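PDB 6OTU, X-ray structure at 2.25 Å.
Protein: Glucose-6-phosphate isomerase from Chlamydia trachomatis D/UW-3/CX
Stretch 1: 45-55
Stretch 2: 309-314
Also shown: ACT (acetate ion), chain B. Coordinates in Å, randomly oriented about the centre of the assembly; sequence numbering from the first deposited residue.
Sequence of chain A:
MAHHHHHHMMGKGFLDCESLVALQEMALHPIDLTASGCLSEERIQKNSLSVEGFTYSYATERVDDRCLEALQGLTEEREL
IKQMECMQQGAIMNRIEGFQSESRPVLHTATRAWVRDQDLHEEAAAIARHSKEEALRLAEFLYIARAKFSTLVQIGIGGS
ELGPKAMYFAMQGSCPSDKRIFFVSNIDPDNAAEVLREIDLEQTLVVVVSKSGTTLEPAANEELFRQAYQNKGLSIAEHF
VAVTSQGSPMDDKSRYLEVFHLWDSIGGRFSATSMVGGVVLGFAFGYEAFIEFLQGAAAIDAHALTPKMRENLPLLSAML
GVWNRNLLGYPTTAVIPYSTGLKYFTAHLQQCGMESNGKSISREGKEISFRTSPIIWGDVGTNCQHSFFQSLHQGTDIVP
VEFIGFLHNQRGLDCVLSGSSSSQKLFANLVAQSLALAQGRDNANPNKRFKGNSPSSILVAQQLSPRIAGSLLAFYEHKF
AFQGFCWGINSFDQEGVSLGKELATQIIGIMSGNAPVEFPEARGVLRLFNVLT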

# COMPACT_ATOMS: atom_id res chain seq x y z
N GLN A 45 3.27 32.29 -2.38
CA GLN A 45 3.72 32.81 -1.09
C GLN A 45 2.61 32.74 -0.04
O GLN A 45 2.82 32.22 1.06
CB GLN A 45 4.23 34.24 -1.24
CG GLN A 45 5.49 34.37 -2.10
CD GLN A 45 6.75 33.86 -1.42
OE1 GLN A 45 6.96 34.09 -0.22
NE2 GLN A 45 7.58 33.15 -2.17
N LYS A 46 1.41 33.24 -0.38
CA LYS A 46 0.34 33.33 0.61
C LYS A 46 -0.05 31.95 1.17
O LYS A 46 -0.11 31.76 2.39
CB LYS A 46 -0.89 34.02 0.01
N ASN A 47 -0.30 30.98 0.29
CA ASN A 47 -0.80 29.66 0.70
C ASN A 47 0.35 28.72 1.09
O ASN A 47 0.54 27.63 0.53
CB ASN A 47 -1.66 29.05 -0.40
CG ASN A 47 -2.97 29.78 -0.61
OD1 ASN A 47 -3.12 30.92 -0.20
ND2 ASN A 47 -3.92 29.12 -1.25
N SER A 48 1.12 29.14 2.09
CA SER A 48 2.20 28.33 2.62
C SER A 48 2.44 28.66 4.09
O SER A 48 2.02 29.70 4.61
CB SER A 48 3.49 28.52 1.83
OG SER A 48 4.07 29.78 2.13
N LEU A 49 3.16 27.77 4.75
CA LEU A 49 3.43 27.86 6.18
C LEU A 49 4.77 27.19 6.42
O LEU A 49 4.97 26.04 6.04
CB LEU A 49 2.32 27.19 7.00
CG LEU A 49 2.54 26.92 8.50
CD1 LEU A 49 2.86 28.20 9.25
CD2 LEU A 49 1.30 26.23 9.12
N SER A 50 5.71 27.91 7.02
CA SER A 50 7.00 27.31 7.29
C SER A 50 7.30 27.51 8.76
O SER A 50 7.40 28.65 9.25
CB SER A 50 8.09 27.88 6.36
OG SER A 50 8.86 28.86 7.00
N VAL A 51 7.41 26.39 9.47
CA VAL A 51 7.43 26.37 10.93
C VAL A 51 7.82 24.96 11.36
O VAL A 51 7.62 23.99 10.62
CB VAL A 51 6.07 26.81 11.50
CG1 VAL A 51 5.05 25.68 11.48
CG2 VAL A 51 6.22 27.38 12.90
N GLU A 52 8.45 24.86 12.54
CA GLU A 52 8.81 23.59 13.19
C GLU A 52 9.65 22.70 12.29
O GLU A 52 9.56 21.47 12.33
CB GLU A 52 7.55 22.86 13.68
CG GLU A 52 6.76 23.61 14.78
CD GLU A 52 7.55 23.84 16.09
OE1 GLU A 52 7.19 24.77 16.84
OE2 GLU A 52 8.53 23.11 16.36
N GLY A 53 10.50 23.32 11.47
CA GLY A 53 11.37 22.59 10.57
C GLY A 53 10.76 22.18 9.24
O GLY A 53 11.41 21.44 8.48
N PHE A 54 9.54 22.63 8.92
CA PHE A 54 8.87 22.26 7.68
C PHE A 54 8.44 23.50 6.92
O PHE A 54 8.21 24.56 7.50
CB PHE A 54 7.61 21.43 7.90
CG PHE A 54 7.81 20.18 8.67
CD1 PHE A 54 8.19 19.01 8.03
CD2 PHE A 54 7.58 20.15 10.03
CE1 PHE A 54 8.36 17.84 8.75
CE2 PHE A 54 7.75 18.99 10.76
CZ PHE A 54 8.14 17.83 10.11
N THR A 55 8.28 23.34 5.61
CA THR A 55 7.43 24.22 4.82
C THR A 55 6.27 23.40 4.27
O THR A 55 6.44 22.25 3.85
CB THR A 55 8.21 24.91 3.69
OG1 THR A 55 9.33 25.61 4.25
CG2 THR A 55 7.32 25.91 2.94
N MET A 309 -5.75 28.51 12.19
CA MET A 309 -5.59 27.39 11.27
C MET A 309 -4.42 27.59 10.31
O MET A 309 -3.59 26.69 10.12
CB MET A 309 -6.88 27.17 10.48
CG MET A 309 -6.80 26.07 9.44
SD MET A 309 -8.22 26.07 8.31
CE MET A 309 -7.83 27.43 7.20
N ARG A 310 -4.31 28.79 9.73
CA ARG A 310 -3.25 29.05 8.76
C ARG A 310 -1.86 29.02 9.39
O ARG A 310 -0.87 28.87 8.66
CB ARG A 310 -3.50 30.38 8.04
CG ARG A 310 -4.47 30.26 6.84
CD ARG A 310 -4.65 31.56 6.03
NE ARG A 310 -3.60 31.77 5.02
CZ ARG A 310 -2.46 32.43 5.25
NH1 ARG A 310 -2.21 32.95 6.45
NH2 ARG A 310 -1.57 32.57 4.28
N GLU A 311 -1.75 29.12 10.71
CA GLU A 311 -0.45 29.05 11.37
C GLU A 311 -0.20 27.72 12.09
O GLU A 311 0.70 27.65 12.93
CB GLU A 311 -0.30 30.21 12.36
CG GLU A 311 -0.30 31.56 11.70
CD GLU A 311 -0.41 32.70 12.71
OE1 GLU A 311 -0.32 32.43 13.94
OE2 GLU A 311 -0.59 33.85 12.27
N ASN A 312 -0.94 26.66 11.75
CA ASN A 312 -0.97 25.40 12.52
C ASN A 312 -0.94 24.23 11.53
O ASN A 312 -1.92 23.99 10.81
CB ASN A 312 -2.23 25.37 13.41
CG ASN A 312 -2.32 24.12 14.30
OD1 ASN A 312 -1.94 23.02 13.89
ND2 ASN A 312 -2.89 24.28 15.51
N LEU A 313 0.17 23.48 11.50
CA LEU A 313 0.34 22.45 10.48
C LEU A 313 -0.73 21.36 10.57
O LEU A 313 -1.49 21.19 9.60
CB LEU A 313 1.77 21.89 10.55
CG LEU A 313 2.87 22.89 10.13
CD1 LEU A 313 4.21 22.43 10.63
CD2 LEU A 313 2.89 23.08 8.61
N PRO A 314 -0.90 20.63 11.68
CA PRO A 314 -1.92 19.57 11.68
C PRO A 314 -3.34 20.09 11.56
O PRO A 314 -4.18 19.40 10.95
CB PRO A 314 -1.68 18.85 13.02
CG PRO A 314 -1.01 19.84 13.87
CD PRO A 314 -0.19 20.70 12.97
C ACT B . 12.50 24.32 4.91
O ACT B . 11.87 24.95 4.03
OXT ACT B . 12.93 23.13 4.86
CH3 ACT B . 12.79 25.10 6.28

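Two pieces of one chain, far apart in sequence, meet here: the end of a helix running into a β-hairpin, and a short 3-10 segment that turns into the start of a helix. Their backbones come nearest where Leu49 lies across from Glu311, CA to CA 6.6 Å, a gap that the Leu49 side chain spans.

Met309 points its CB away from the hairpin and contributes through its backbone: its O accepts a hydrogen bond from Asn312 N at 3.1 Å, closing the turn that leads into the next helix. Arg310 leaves its backbone sideways, but its long side chain reaches the helix end, placing NH2 2.5 Å from Lys46 O. That carbonyl sits where the helix gives out, and the guanidinium meets it near its own plane, bringing positive charge to an electron-rich oxygen. The same oxygen takes a weak hydrogen bond from Ser48 N, while Ser48 OG donates to Gln45 O at 2.9 Å.

Glu311 points its CB away, leaving its backbone to face Leu49. Leu49 CD2 packs 3.4 Å from Arg310 O and 3.5 Å from Asn312 N, so a methyl group covers the polar backbone of the turn. Asn312, also directed away, is the N-cap, its side chain capping a backbone N just beyond the stretch.

Leu313 then supplies the apolar centre. Its CD2 lies 3.6 Å from Leu49 CD2, and its CD1 lies 3.5 Å from Val51 CG1 and 4.1 Å from Phe54 CD2. Leu49 and Val51 point toward stretch 2 while Ser48 and Ser50 point away, the alternation of a strand. A type I' turn, with Gly53 at a positive phi, and paired hydrogen bonds between Val51 and Phe54 bring the Phe54 ring to the same leucine. Pro314 continues the helix beyond contact.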